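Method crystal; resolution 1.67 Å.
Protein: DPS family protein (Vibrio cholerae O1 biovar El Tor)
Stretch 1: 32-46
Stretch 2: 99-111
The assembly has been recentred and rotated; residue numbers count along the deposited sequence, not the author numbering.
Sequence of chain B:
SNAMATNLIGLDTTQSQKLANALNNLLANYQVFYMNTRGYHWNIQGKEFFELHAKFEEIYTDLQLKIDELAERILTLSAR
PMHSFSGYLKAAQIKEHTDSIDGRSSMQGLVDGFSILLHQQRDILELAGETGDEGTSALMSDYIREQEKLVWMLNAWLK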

ATOM      1  N   VAL B  32     -15.202 -29.133 -14.596  1.00  4.74           N
ATOM      2  CA  VAL B  32     -16.290 -29.751 -13.844  1.00  5.50           C
ATOM      3  C   VAL B  32     -16.070 -29.651 -12.341  1.00  5.34           C
ATOM      4  O   VAL B  32     -16.992 -29.312 -11.589  1.00  5.89           O
ATOM      5  N   PHE B  33     -14.840 -29.834 -11.898  1.00  6.66           N
ATOM      6  CA  PHE B  33     -14.532 -29.754 -10.490  1.00  5.77           C
ATOM      7  C   PHE B  33     -14.722 -28.324  -9.951  1.00  6.42           C
ATOM      8  O   PHE B  33     -15.221 -28.137  -8.828  1.00  6.47           O
ATOM      9  N   TYR B  34     -14.268 -27.328 -10.719  1.00  6.37           N
ATOM     10  CA  TYR B  34     -14.463 -25.960 -10.351  1.00  6.00           C
ATOM     11  C   TYR B  34     -15.967 -25.664 -10.142  1.00  5.37           C
ATOM     12  O   TYR B  34     -16.367 -25.031  -9.141  1.00  5.82           O
HETATM   13  N   MSE B  35     -16.778 -26.150 -11.066  1.00  5.70           N
HETATM   14  CA  MSE B  35     -18.208 -25.925 -11.041  1.00  7.01           C
HETATM   15  C   MSE B  35     -18.769 -26.569  -9.785  1.00  5.89           C
HETATM   16  O   MSE B  35     -19.572 -25.951  -9.073  1.00  5.74           O
ATOM     17  N   ASN B  36     -18.374 -27.814  -9.512  1.00  6.94           N
ATOM     18  CA  ASN B  36     -18.810 -28.467  -8.277  1.00  5.96           C
ATOM     19  C   ASN B  36     -18.467 -27.667  -7.022  1.00  6.82           C
ATOM     20  O   ASN B  36     -19.271 -27.561  -6.086  1.00  6.61           O
ATOM     21  N   THR B  37     -17.258 -27.094  -6.996  1.00  6.01           N
ATOM     22  CA  THR B  37     -16.760 -26.334  -5.869  1.00  6.49           C
ATOM     23  C   THR B  37     -17.516 -25.007  -5.718  1.00  4.72           C
ATOM     24  O   THR B  37     -17.778 -24.569  -4.578  1.00  6.85           O
ATOM     25  N   ARG B  38     -17.908 -24.375  -6.844  1.00  5.86           N
ATOM     26  CA  ARG B  38     -18.757 -23.220  -6.780  1.00  6.88           C
ATOM     27  C   ARG B  38     -20.083 -23.600  -6.109  1.00  7.05           C
ATOM     28  O   ARG B  38     -20.579 -22.863  -5.238  1.00  6.48           O
ATOM     29  N   GLY B  39     -20.645 -24.755  -6.490  1.00  7.31           N
ATOM     30  CA  GLY B  39     -21.857 -25.253  -5.861  1.00  7.33           C
ATOM     31  C   GLY B  39     -21.649 -25.466  -4.356  1.00  8.30           C
ATOM     32  O   GLY B  39     -22.502 -25.158  -3.533  1.00  8.25           O
ATOM     33  N   TYR B  40     -20.520 -26.049  -3.990  1.00  7.80           N
ATOM     34  CA  TYR B  40     -20.261 -26.287  -2.572  1.00  7.63           C
ATOM     35  C   TYR B  40     -20.296 -24.983  -1.772  1.00  7.53           C
ATOM     36  O   TYR B  40     -20.841 -24.947  -0.644  1.00  9.45           O
ATOM     37  N   HIS B  41     -19.657 -23.943  -2.325  1.00  7.65           N
ATOM     38  CA  HIS B  41     -19.657 -22.578  -1.789  1.00  7.23           C
ATOM     39  C   HIS B  41     -21.041 -22.023  -1.622  1.00  7.92           C
ATOM     40  O   HIS B  41     -21.387 -21.514  -0.572  1.00  8.31           O
ATOM     41  N   TRP B  42     -21.827 -22.051  -2.690  1.00  7.36           N
ATOM     42  CA  TRP B  42     -23.180 -21.501  -2.658  1.00  7.22           C
ATOM     43  C   TRP B  42     -24.102 -22.213  -1.715  1.00  7.95           C
ATOM     44  O   TRP B  42     -24.935 -21.557  -1.052  1.00  8.16           O
ATOM     45  N   ASN B  43     -24.017 -23.546  -1.671  1.00  7.98           N
ATOM     46  CA  ASN B  43     -25.054 -24.371  -1.044  1.00  9.10           C
ATOM     47  C   ASN B  43     -24.824 -24.887   0.377  1.00  7.43           C
ATOM     48  O   ASN B  43     -25.709 -25.509   0.960  1.00  8.15           O
ATOM     49  N   ILE B  44     -23.655 -24.633   0.911  1.00  8.56           N
ATOM     50  CA  ILE B  44     -23.351 -25.017   2.297  1.00  7.73           C
ATOM     51  C   ILE B  44     -24.350 -24.420   3.305  1.00  7.67           C
ATOM     52  O   ILE B  44     -24.762 -23.282   3.176  1.00  7.32           O
ATOM     53  N   GLN B  45     -24.768 -25.230   4.256  1.00  8.47           N
ATOM     54  CA  GLN B  45     -25.662 -24.856   5.341  1.00  8.85           C
ATOM     55  C   GLN B  45     -25.114 -25.408   6.636  1.00  8.95           C
ATOM     56  O   GLN B  45     -24.314 -26.364   6.633  1.00  9.34           O
ATOM     57  N   GLY B  46     -25.595 -24.848   7.730  1.00  8.54           N
ATOM     58  CA  GLY B  46     -25.254 -25.285   9.059  1.00  9.29           C
ATOM     59  C   GLY B  46     -24.109 -24.469   9.646  1.00  9.13           C
ATOM     60  O   GLY B  46     -23.650 -23.486   9.055  1.00  8.09           O
ATOM     61  N   ASP B  99     -26.283 -30.236  -5.311  1.00  6.70           N
ATOM     62  CA  ASP B  99     -27.032 -30.278  -4.048  1.00  7.53           C
ATOM     63  C   ASP B  99     -26.294 -30.884  -2.882  1.00  7.19           C
ATOM     64  O   ASP B  99     -26.874 -31.588  -2.046  1.00  8.70           O
ATOM     65  N   SER B 100     -24.998 -30.588  -2.835  1.00  8.72           N
ATOM     66  CA  SER B 100     -24.174 -30.906  -1.689  1.00  8.09           C
ATOM     67  C   SER B 100     -24.259 -29.705  -0.740  1.00  8.80           C
ATOM     68  O   SER B 100     -23.656 -28.635  -1.008  1.00  9.64           O
ATOM     69  N   ILE B 101     -24.926 -29.931   0.393  1.00  9.57           N
ATOM     70  CA  ILE B 101     -25.233 -28.854   1.342  1.00  9.71           C
ATOM     71  C   ILE B 101     -24.550 -29.044   2.699  1.00 10.87           C
ATOM     72  O   ILE B 101     -24.723 -28.229   3.644  1.00  8.99           O
ATOM     73  N   ASP B 102     -23.851 -30.159   2.869  1.00 11.37           N
ATOM     74  CA  ASP B 102     -23.202 -30.405   4.139  1.00 11.38           C
ATOM     75  C   ASP B 102     -21.685 -30.450   3.974  1.00  9.81           C
ATOM     76  O   ASP B 102     -21.158 -30.900   2.937  1.00  8.59           O
ATOM     77  N   GLY B 103     -20.998 -29.927   4.977  1.00  8.09           N
ATOM     78  CA  GLY B 103     -19.571 -29.844   4.963  1.00  8.13           C
ATOM     79  C   GLY B 103     -18.863 -31.136   4.598  1.00  8.48           C
ATOM     80  O   GLY B 103     -17.953 -31.126   3.766  1.00  7.63           O
ATOM     81  N   ARG B 104     -19.217 -32.243   5.252  1.00  8.97           N
ATOM     82  CA  ARG B 104     -18.497 -33.476   4.996  1.00  9.06           C
ATOM     83  C   ARG B 104     -18.676 -33.958   3.553  1.00  9.10           C
ATOM     84  O   ARG B 104     -17.688 -34.372   2.914  1.00  9.56           O
ATOM     85  N   SER B 105     -19.904 -33.934   3.013  1.00  7.58           N
ATOM     86  CA  SER B 105     -20.074 -34.374   1.609  1.00  9.09           C
ATOM     87  C   SER B 105     -19.258 -33.524   0.632  1.00  6.76           C
ATOM     88  O   SER B 105     -18.669 -34.058  -0.312  1.00  7.97           O
ATOM     89  N   SER B 106     -19.238 -32.230   0.869  1.00  7.03           N
ATOM     90  CA  SER B 106     -18.513 -31.316  -0.024  1.00  7.17           C
ATOM     91  C   SER B 106     -17.031 -31.511   0.094  1.00  6.42           C
ATOM     92  O   SER B 106     -16.353 -31.663  -0.914  1.00  7.06           O
HETATM   93  N   MSE B 107     -16.539 -31.587   1.336  1.00  7.23           N
HETATM   94  CA  MSE B 107     -15.108 -31.814   1.601  1.00  5.88           C
HETATM   95  C   MSE B 107     -14.640 -33.164   1.031  1.00  6.51           C
HETATM   96  O   MSE B 107     -13.569 -33.256   0.440  1.00  6.26           O
ATOM     97  N   GLN B 108     -15.439 -34.217   1.211  1.00  5.74           N
ATOM     98  CA  GLN B 108     -15.094 -35.522   0.596  1.00  7.38           C
ATOM     99  C   GLN B 108     -15.073 -35.455  -0.928  1.00  6.72           C
ATOM    100  O   GLN B 108     -14.228 -36.079  -1.590  1.00  7.37           O
ATOM    101  N   GLY B 109     -16.012 -34.693  -1.487  1.00  8.31           N
ATOM    102  CA  GLY B 109     -16.051 -34.429  -2.951  1.00  6.89           C
ATOM    103  C   GLY B 109     -14.744 -33.838  -3.430  1.00  7.99           C
ATOM    104  O   GLY B 109     -14.176 -34.266  -4.438  1.00  7.02           O
ATOM    105  N   LEU B 110     -14.244 -32.911  -2.656  1.00  7.75           N
ATOM    106  CA  LEU B 110     -12.968 -32.264  -2.984  1.00  6.42           C
ATOM    107  C   LEU B 110     -11.857 -33.277  -2.927  1.00  6.51           C
ATOM    108  O   LEU B 110     -11.030 -33.343  -3.853  1.00  8.27           O
ATOM    109  N   VAL B 111     -11.780 -34.062  -1.847  1.00  6.69           N
ATOM    110  CA  VAL B 111     -10.725 -35.062  -1.740  1.00  7.45           C
ATOM    111  C   VAL B 111     -10.742 -35.988  -2.961  1.00  6.58           C
ATOM    112  O   VAL B 111      -9.694 -36.308  -3.575  1.00  7.04           O
TER

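Packing of residues 32-46 against residues 99-111 in a DPS family protein. Helix 32-43 runs nearly antiparallel to helix 103-111 (163° between their directions, axes 10.4 Å apart at closest approach), and the backbones draw together along stretch 1: CA-CA distances fall from 7.6 Å at Thr37-Leu110 to 5.9 Å at Tyr40-Ser106 and 4.4 Å at Ile44-Ile101. Val32 (t) lies out of reach. Phe33 leaves its backbone sideways, but its t rotamer (chi2 52°) brings the ring to the other helix: CZ lies 3.6 Å from Leu110 CD2, and the ring edge meets the carbonyls, with CZ 3.4 Å from Leu110 O. Tyr34 (t) points away and selenomethionine Met35 (t) is out of reach; Asn36 (m) points toward the second stretch but does not reach it. Thr37 (m) spends its hydroxyl proton within its own helix, OG1 donating to Phe33 O at 2.8 Å, while the same OG1 rests 3.3 Å from Leu110 CD2. That leucine (m, t) thus sends one methyl among Phe33, Thr37 and Tyr40. Arg38 (m) plays no part, and Gly39 has no side chain to offer.

Tyr40 (m, chi2 -23°) is the centre of the packing, with 104 Å² covered by the other stretch. Ser106 (m), which points toward stretch 1, lays its CB over one face of the Tyr40 ring, 3.9 Å from the ring centroid and 22° off the normal, a CH-pi contact. Leu110 CD2 approaches the ring edge, 3.8 Å from Tyr40 CE2, and Ser100 CB lies 3.9 Å from CE1. The phenol end reaches Gly109, with OH 3.5 Å from CA; a CB at Gly109 would fall 2.2 Å from Tyr40 OH, so the absent side chain makes room for the hydroxyl. Water 1 ties the two stretches together: it donates to Tyr40 O and Ser100 O, both at 2.8 Å, and accepts from Ser106 OG at 2.7 Å.

His41 (t) points away and the end of Trp42 (m) leads away. Asn43 (m) points toward stretch 2, its CB 3.6 Å from Ser100 O and 4.0 Å from Ile101 CG2; its ND2 donates to water 2 at 3.0 Å, which also accepts from Ser100 N at 2.9 Å. Asn43 O receives a CA-H...O contact from Ile101 CA at 3.4 Å. Ile44, where helical geometry ends, starts away, but t and p torsions return CD1 to the start of the second helix, 3.3 Å from Gly103 N. Asp102 (p) caps that helix, OD2 accepting from Ser105 N at 3.2 Å. Gln45 makes the one direct hydrogen bond between the stretches, N to Ile101 O at 3.1 Å; its extended m, t side chain brings OE1 to 3.7 Å from Ile101 CD1. Water 3 donates to Gln45 O and accepts from Gly103 N, both at 2.9 Å. Gly46 makes no contact.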

ATOM      1  CB  VAL B  32     -16.537 -31.199 -14.277  1.00  4.74           C
ATOM      2  CG1 VAL B  32     -17.677 -31.868 -13.422  1.00  7.57           C
ATOM      3  CG2 VAL B  32     -16.938 -31.277 -15.768  1.00  6.31           C
ATOM      4  CB  PHE B  33     -13.096 -30.231 -10.325  1.00  7.42           C
ATOM      5  CG  PHE B  33     -12.650 -30.478  -8.893  1.00  6.14           C
ATOM      6  CD1 PHE B  33     -13.371 -31.285  -8.015  1.00  7.12           C
ATOM      7  CD2 PHE B  33     -11.428 -30.010  -8.487  1.00  8.55           C
ATOM      8  CE1 PHE B  33     -12.928 -31.570  -6.756  1.00  7.05           C
ATOM      9  CE2 PHE B  33     -10.958 -30.292  -7.190  1.00  7.31           C
ATOM     10  CZ  PHE B  33     -11.712 -31.092  -6.324  1.00  8.33           C
ATOM     11  CB  TYR B  34     -13.879 -25.043 -11.414  1.00  5.78           C
ATOM     12  CG  TYR B  34     -14.264 -23.594 -11.248  1.00  5.91           C
ATOM     13  CD1 TYR B  34     -13.505 -22.745 -10.440  1.00  9.01           C
ATOM     14  CD2 TYR B  34     -15.350 -23.062 -11.921  1.00 11.70           C
ATOM     15  CE1 TYR B  34     -13.837 -21.401 -10.310  1.00  9.43           C
ATOM     16  CE2 TYR B  34     -15.699 -21.725 -11.767  1.00 11.39           C
ATOM     17  CZ  TYR B  34     -14.941 -20.909 -10.946  1.00 12.58           C
ATOM     18  OH  TYR B  34     -15.255 -19.575 -10.760  1.00 13.73           O
HETATM   19  CB  MSE B  35     -18.914 -26.451 -12.315  1.00  5.81           C
HETATM   20  CG  MSE B  35     -20.374 -26.114 -12.453  1.00 10.04           C
HETATM   21 SE   MSE B  35     -20.522 -24.174 -12.717  1.00 14.35          SE
HETATM   22  CE  MSE B  35     -21.241 -23.797 -11.090  1.00  5.88           C
ATOM     23  CB  ASN B  36     -18.212 -29.879  -8.150  1.00  5.60           C
ATOM     24  CG  ASN B  36     -18.747 -30.864  -9.172  1.00  4.77           C
ATOM     25  OD1 ASN B  36     -19.726 -30.610  -9.839  1.00  7.53           O
ATOM     26  ND2 ASN B  36     -18.040 -32.004  -9.328  1.00  6.04           N
ATOM     27  CB  THR B  37     -15.241 -26.107  -5.973  1.00  5.85           C
ATOM     28  OG1 THR B  37     -14.621 -27.373  -6.174  1.00  7.43           O
ATOM     29  CG2 THR B  37     -14.680 -25.461  -4.689  1.00  7.39           C
ATOM     30  CB  ARG B  38     -18.977 -22.648  -8.167  1.00  7.70           C
ATOM     31  CG  ARG B  38     -17.724 -22.016  -8.725  1.00  8.64           C
ATOM     32  CD  ARG B  38     -17.609 -20.633  -8.305  1.00 12.58           C
ATOM     33  NE  ARG B  38     -18.291 -19.705  -9.227  1.00 12.44           N
ATOM     34  CZ  ARG B  38     -18.300 -18.405  -9.048  1.00 11.83           C
ATOM     35  NH1 ARG B  38     -17.734 -17.894  -7.983  1.00 14.67           N
ATOM     36  NH2 ARG B  38     -18.864 -17.582  -9.936  1.00 13.50           N
ATOM     37  CB  TYR B  40     -18.924 -26.986  -2.355  1.00  7.66           C
ATOM     38  CG  TYR B  40     -18.706 -28.346  -3.033  1.00  6.39           C
ATOM     39  CD1 TYR B  40     -19.741 -29.155  -3.420  1.00  6.22           C
ATOM     40  CD2 TYR B  40     -17.410 -28.830  -3.217  1.00  5.20           C
ATOM     41  CE1 TYR B  40     -19.495 -30.411  -4.020  1.00  8.44           C
ATOM     42  CE2 TYR B  40     -17.147 -30.038  -3.777  1.00  8.02           C
ATOM     43  CZ  TYR B  40     -18.178 -30.861  -4.195  1.00  8.41           C
ATOM     44  OH  TYR B  40     -17.946 -32.092  -4.767  1.00  7.71           O
ATOM     45  CB  HIS B  41     -18.794 -21.714  -2.719  1.00  6.80           C
ATOM     46  CG  HIS B  41     -18.897 -20.245  -2.524  1.00  9.25           C
ATOM     47  ND1 HIS B  41     -18.351 -19.579  -1.432  1.00  8.91           N
ATOM     48  CD2 HIS B  41     -19.384 -19.287  -3.345  1.00 10.60           C
ATOM     49  CE1 HIS B  41     -18.544 -18.280  -1.581  1.00  9.26           C
ATOM     50  NE2 HIS B  41     -19.191 -18.072  -2.722  1.00 11.33           N
ATOM     51  CB  TRP B  42     -23.795 -21.528  -4.061  1.00  8.03           C
ATOM     52  CG  TRP B  42     -23.147 -20.565  -5.019  1.00  6.93           C
ATOM     53  CD1 TRP B  42     -22.541 -19.381  -4.721  1.00  9.98           C
ATOM     54  CD2 TRP B  42     -23.009 -20.750  -6.423  1.00  4.33           C
ATOM     55  NE1 TRP B  42     -22.031 -18.817  -5.846  1.00  8.88           N
ATOM     56  CE2 TRP B  42     -22.302 -19.627  -6.916  1.00  6.92           C
ATOM     57  CE3 TRP B  42     -23.405 -21.741  -7.301  1.00  6.81           C
ATOM     58  CZ2 TRP B  42     -22.005 -19.474  -8.237  1.00  7.70           C
ATOM     59  CZ3 TRP B  42     -23.107 -21.597  -8.660  1.00  6.56           C
ATOM     60  CH2 TRP B  42     -22.386 -20.465  -9.104  1.00  8.01           C
ATOM     61  CB  ASN B  43     -25.376 -25.553  -1.928  1.00  8.26           C
ATOM     62  CG  ASN B  43     -25.894 -25.111  -3.343  1.00  8.99           C
ATOM     63  OD1 ASN B  43     -26.655 -24.129  -3.439  1.00  9.59           O
ATOM     64  ND2 ASN B  43     -25.502 -25.839  -4.414  1.00  7.15           N
ATOM     65  CB  ILE B  44     -21.894 -24.632   2.658  1.00  7.47           C
ATOM     66  CG1 ILE B  44     -21.472 -25.225   4.012  1.00  8.78           C
ATOM     67  CG2 ILE B  44     -21.612 -23.115   2.581  1.00  8.71           C
ATOM     68  CD1 ILE B  44     -21.441 -26.749   4.168  1.00  5.73           C
ATOM     69  CB  GLN B  45     -27.042 -25.504   5.152  1.00  9.89           C
ATOM     70  CG  GLN B  45     -27.754 -25.156   3.910  1.00 13.38           C
ATOM     71  CD  GLN B  45     -29.079 -25.944   3.746  1.00 13.08           C
ATOM     72  OE1 GLN B  45     -29.537 -26.637   4.667  1.00 16.25           O
ATOM     73  NE2 GLN B  45     -29.690 -25.810   2.588  1.00 17.97           N
ATOM     74  CB  ASP B  99     -28.359 -30.942  -4.315  1.00  8.15           C
ATOM     75  CG  ASP B  99     -29.122 -30.198  -5.365  1.00  9.42           C
ATOM     76  OD1 ASP B  99     -29.392 -28.985  -5.162  1.00 11.95           O
ATOM     77  OD2 ASP B  99     -29.456 -30.817  -6.388  1.00 12.38           O
ATOM     78  CB  SER B 100     -22.738 -31.190  -2.090  1.00  8.57           C
ATOM     79  OG  SER B 100     -21.976 -31.660  -0.971  1.00  8.98           O
ATOM     80  CB  ILE B 101     -26.774 -28.695   1.532  1.00 10.02           C
ATOM     81  CG1 ILE B 101     -27.397 -29.930   2.238  1.00 10.36           C
ATOM     82  CG2 ILE B 101     -27.443 -28.340   0.160  1.00  9.32           C
ATOM     83  CD1 ILE B 101     -28.841 -29.727   2.737  1.00  8.78           C
ATOM     84  CB  ASP B 102     -23.767 -31.638   4.835  1.00 13.77           C
ATOM     85  CG  ASP B 102     -23.283 -32.867   4.295  1.00 17.07           C
ATOM     86  OD1 ASP B 102     -23.850 -33.202   3.227  1.00 26.78           O
ATOM     87  OD2 ASP B 102     -22.381 -33.528   4.954  1.00 15.42           O
ATOM     88  CB  ARG B 104     -18.877 -34.557   6.017  1.00  9.57           C
ATOM     89  CG  ARG B 104     -18.091 -35.815   5.878  1.00 12.02           C
ATOM     90  CD  ARG B 104     -18.276 -36.711   7.139  1.00 13.76           C
ATOM     91  NE  ARG B 104     -17.835 -35.964   8.317  1.00 18.25           N
ATOM     92  CZ  ARG B 104     -16.577 -35.998   8.815  1.00 19.80           C
ATOM     93  NH1 ARG B 104     -15.662 -36.784   8.295  1.00 22.09           N
ATOM     94  NH2 ARG B 104     -16.259 -35.278   9.871  1.00 22.53           N
ATOM     95  CB  SER B 105     -21.518 -34.442   1.107  1.00 10.03           C
ATOM     96  OG  SER B 105     -22.207 -33.280   1.253  1.00 18.24           O
ATOM     97  CB  SER B 106     -18.917 -29.880   0.247  1.00  7.11           C
ATOM     98  OG  SER B 106     -20.291 -29.710  -0.123  1.00  6.75           O
HETATM   99  CB  MSE B 107     -14.810 -31.716   3.095  1.00  6.39           C
HETATM  100  CG  MSE B 107     -14.941 -30.258   3.601  1.00  7.55           C
HETATM  101 SE   MSE B 107     -13.577 -29.033   3.042  0.80  7.47          SE
HETATM  102  CE  MSE B 107     -12.279 -29.820   4.241  1.00 13.03           C
ATOM    103  CB  GLN B 108     -16.077 -36.600   1.054  1.00  7.57           C
ATOM    104  CG  GLN B 108     -15.633 -38.020   0.675  1.00  9.75           C
ATOM    105  CD  GLN B 108     -14.294 -38.415   1.284  1.00 11.72           C
ATOM    106  OE1 GLN B 108     -14.089 -38.306   2.500  1.00 14.39           O
ATOM    107  NE2 GLN B 108     -13.357 -38.857   0.443  1.00 13.73           N
ATOM    108  CB  LEU B 110     -12.701 -31.086  -2.034  1.00  6.89           C
ATOM    109  CG  LEU B 110     -13.587 -29.837  -2.270  1.00  7.85           C
ATOM    110  CD1 LEU B 110     -13.148 -28.773  -1.279  1.00  9.78           C
ATOM    111  CD2 LEU B 110     -13.440 -29.256  -3.694  1.00  7.26           C
ATOM    112  CB  VAL B 111     -10.851 -35.839  -0.434  1.00  7.88           C
ATOM    113  CG1 VAL B 111      -9.946 -37.132  -0.422  1.00  9.04           C
ATOM    114  CG2 VAL B 111     -10.446 -34.932   0.742  1.00  7.67           C
TER
HETATM  115  O   HOH W   1     -21.657 -27.425   0.448  1.00  7.65           O
HETATM  116  O   HOH W   2     -23.705 -28.239  -3.945  1.00  6.04           O
HETATM  117  O   HOH W   3     -22.712 -28.752   7.016  1.00 21.17           O